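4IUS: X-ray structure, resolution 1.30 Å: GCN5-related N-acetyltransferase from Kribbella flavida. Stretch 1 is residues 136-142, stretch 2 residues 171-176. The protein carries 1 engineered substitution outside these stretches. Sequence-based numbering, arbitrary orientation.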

ATOM      1  N   ALA A 136      11.488  -0.891 -16.047  1.00  9.06           N
ATOM      2  CA  ALA A 136      12.696  -0.746 -15.250  1.00  8.66           C
ATOM      3  C   ALA A 136      12.354  -0.571 -13.787  1.00  7.59           C
ATOM      4  O   ALA A 136      12.989  -1.189 -12.923  1.00  9.60           O
ATOM      5  CB  ALA A 136      13.542   0.419 -15.734  1.00 10.82           C
ATOM      6  N   ALA A 137      11.376   0.266 -13.479  1.00  7.90           N
ATOM      7  CA  ALA A 137      10.922   0.470 -12.089  1.00  8.21           C
ATOM      8  C   ALA A 137      10.499  -0.845 -11.453  1.00  8.89           C
ATOM      9  O   ALA A 137      10.917  -1.191 -10.352  1.00  9.41           O
ATOM     10  CB  ALA A 137       9.792   1.487 -12.021  1.00  8.89           C
ATOM     11  N   ASN A 138       9.692  -1.620 -12.164  1.00  8.19           N
ATOM     12  CA  ASN A 138       9.200  -2.893 -11.620  1.00  9.40           C
ATOM     13  C   ASN A 138      10.349  -3.878 -11.405  1.00  8.79           C
ATOM     14  O   ASN A 138      10.352  -4.602 -10.413  1.00 11.87           O
ATOM     15  CB  ASN A 138       8.153  -3.510 -12.545  1.00 10.22           C
ATOM     16  CG  ASN A 138       6.866  -2.733 -12.578  1.00 10.83           C
ATOM     17  OD1 ASN A 138       6.612  -1.857 -11.714  1.00 12.68           O
ATOM     18  ND2 ASN A 138       6.002  -3.036 -13.566  1.00 13.10           N
ATOM     19  N   ALA A 139      11.318  -3.898 -12.313  1.00  8.32           N
ATOM     20  CA  ALA A 139      12.470  -4.766 -12.192  1.00  8.86           C
ATOM     21  C   ALA A 139      13.321  -4.375 -10.994  1.00  9.56           C
ATOM     22  O   ALA A 139      13.829  -5.265 -10.283  1.00 11.98           O
ATOM     23  CB  ALA A 139      13.293  -4.765 -13.462  1.00 10.36           C
ATOM     24  N   ILE A 140      13.534  -3.078 -10.753  1.00  9.08           N
ATOM     25  CA  ILE A 140      14.364  -2.643  -9.626  1.00  9.71           C
ATOM     26  C   ILE A 140      13.709  -3.005  -8.310  1.00 11.62           C
ATOM     27  O   ILE A 140      14.384  -3.502  -7.414  1.00 16.98           O
ATOM     28  CB  ILE A 140      14.703  -1.146  -9.710  1.00  8.32           C
ATOM     29  CG1 ILE A 140      15.545  -0.831 -10.952  1.00  9.63           C
ATOM     30  CG2 ILE A 140      15.283  -0.654  -8.390  1.00 10.88           C
ATOM     31  CD1 ILE A 140      15.570   0.651 -11.299  1.00 14.58           C
ATOM     32  N   ALA A 141      12.400  -2.778  -8.196  1.00 12.69           N
ATOM     33  CA  ALA A 141      11.618  -3.080  -6.980  1.00 15.87           C
ATOM     34  C   ALA A 141      11.263  -4.564  -6.838  1.00 15.93           C
ATOM     35  O   ALA A 141      10.818  -4.957  -5.796  1.00 27.43           O
ATOM     36  CB  ALA A 141      10.339  -2.283  -7.002  1.00 19.02           C
ATOM     37  N   GLY A 142      11.480  -5.384  -7.854  1.00 18.23           N
ATOM     38  CA  GLY A 142      10.792  -6.655  -8.039  1.00 23.56           C
ATOM     39  C   GLY A 142      10.841  -7.745  -7.018  1.00 23.01           C
ATOM     40  O   GLY A 142       9.922  -8.562  -6.953  1.00 21.95           O
ATOM     41  N   VAL A 171      21.872   5.967 -15.309  1.00  9.42           N
ATOM     42  CA  VAL A 171      21.382   4.597 -15.248  1.00  9.13           C
ATOM     43  C   VAL A 171      20.411   4.501 -14.053  1.00  8.94           C
ATOM     44  O   VAL A 171      20.790   4.830 -12.920  1.00  8.81           O
ATOM     45  CB  VAL A 171      22.553   3.596 -15.052  1.00  9.61           C
ATOM     46  CG1 VAL A 171      22.027   2.158 -14.899  1.00 11.55           C
ATOM     47  CG2 VAL A 171      23.595   3.744 -16.155  1.00 12.31           C
ATOM     48  N   PRO A 172      19.216   3.947 -14.275  1.00  8.46           N
ATOM     49  CA  PRO A 172      18.289   3.793 -13.139  1.00  8.94           C
ATOM     50  C   PRO A 172      18.780   2.823 -12.118  1.00  9.02           C
ATOM     51  O   PRO A 172      19.142   1.694 -12.455  1.00 11.10           O
ATOM     52  CB  PRO A 172      17.004   3.288 -13.782  1.00 11.96           C
ATOM     53  CG  PRO A 172      17.112   3.651 -15.202  1.00 15.17           C
ATOM     54  CD  PRO A 172      18.569   3.635 -15.562  1.00 11.36           C
ATOM     55  N   VAL A 173      18.798   3.254 -10.869  1.00  8.05           N
ATOM     56  CA  VAL A 173      19.289   2.454  -9.752  1.00  9.54           C
ATOM     57  C   VAL A 173      18.336   2.340  -8.556  1.00  8.04           C
ATOM     58  O   VAL A 173      18.561   1.514  -7.679  1.00  9.53           O
ATOM     59  CB  VAL A 173      20.685   2.888  -9.251  1.00 10.91           C
ATOM     60  CG1 VAL A 173      21.740   2.747 -10.354  1.00 13.34           C
ATOM     61  CG2 VAL A 173      20.654   4.321  -8.721  1.00 13.65           C
ATOM     62  N   ALA A 174      17.300   3.180  -8.534  1.00  7.28           N
ATOM     63  CA  ALA A 174      16.329   3.138  -7.424  1.00  6.79           C
ATOM     64  C   ALA A 174      15.009   3.653  -7.945  1.00  6.36           C
ATOM     65  O   ALA A 174      14.947   4.339  -8.968  1.00  6.94           O
ATOM     66  CB  ALA A 174      16.773   3.925  -6.205  1.00  8.69           C
ATOM     67  N   THR A 175      13.946   3.300  -7.226  1.00  6.42           N
ATOM     68  CA  THR A 175      12.616   3.624  -7.684  1.00  6.53           C
ATOM     69  C   THR A 175      11.639   3.724  -6.507  1.00  5.71           C
ATOM     70  O   THR A 175      11.906   3.202  -5.426  1.00  6.81           O
ATOM     71  CB  THR A 175      12.115   2.513  -8.674  1.00  7.73           C
ATOM     72  OG1 THR A 175      10.887   2.943  -9.290  1.00  7.42           O
ATOM     73  CG2 THR A 175      11.881   1.173  -8.044  1.00  8.61           C
ATOM     74  N   ALA A 176      10.518   4.380  -6.737  1.00  6.44           N
ATOM     75  CA  ALA A 176       9.356   4.423  -5.838  1.00  6.03           C
ATOM     76  C   ALA A 176       8.142   4.822  -6.676  1.00  6.37           C
ATOM     77  O   ALA A 176       8.295   5.378  -7.742  1.00  7.59           O
ATOM     78  CB  ALA A 176       9.569   5.431  -4.691  1.00  8.70           C
TER

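The helix of stretch 1 packs across the strand of stretch 2 almost at a right angle, with 92° between their N-to-C directions and a closest approach of 7.6 Å between axes. No hydrogen bond links the two stretches; they are held by van der Waals contact, and the surface buried between them, 265 Å² summed over both sides, is contributed mainly by I140 and T175.

I140 points its CA-to-CB bond toward the strand and adopts the m, t rotamer (chi1 -63°, chi2 163°), usual for isoleucine in a helix because it keeps both gamma carbons clear of the preceding turn's backbone. This arrangement spreads its two terminal methyl groups along the strand. CD1 extends to the proline ring, with I140 CD1 lying 3.9 Å from P172 CB, whereas CG2 settles over the backbone further along: I140 CG2 is 4.0 Å from V173 O, 4.1 Å from A174 CA and 3.9 Å from T175 CG2. The beta-branched, fully apolar side chain thus covers four consecutive strand residues. P172, in C-gamma exo pucker, offers a compact hydrocarbon surface at the partly exposed end of this contact.

T175 answers from the strand. Its CA-to-CB bond is directed toward the helix, and with chi1 at -171° (t), OG1 faces the methyl of A137 while CG2 reaches those of I140 and A141. T175 CG2 lies 3.9 Å from both I140 CG2 and A141 CB, and 3.4 Å from A137 O. Both branches thus touch A137: T175 OG1 and A137 CB are 3.3 Å apart, a close contact with a methyl group that cannot satisfy a polar atom. OG1 instead forms a hydrogen bond elsewhere in the structure, so threonine can be buried here without leaving its hydroxyl unpaired.

The small residues of the helix allow this close fit. The CA atoms of A137 and T175 are only 5.7 Å apart, compared with 6.5 Å for I140 and A174, and the methyl of A137, directed sideways, already touches the threonine hydroxyl. A141, one turn later, also presents its methyl sideways and meets the methyl of T175. The backbone hydrogen bonds from I140 N to A136 O (2.9 Å) and from A141 N to A137 O (3.1 Å) maintain the helical spacing that brings A137, I140 and A141 to the strand together.

On the strand, A174 directs its CB away from the helix, leaving its CA accessible to the isoleucine methyl. V173 likewise turns its side chain away, in the m rotamer, and meets I140 through its carbonyl oxygen.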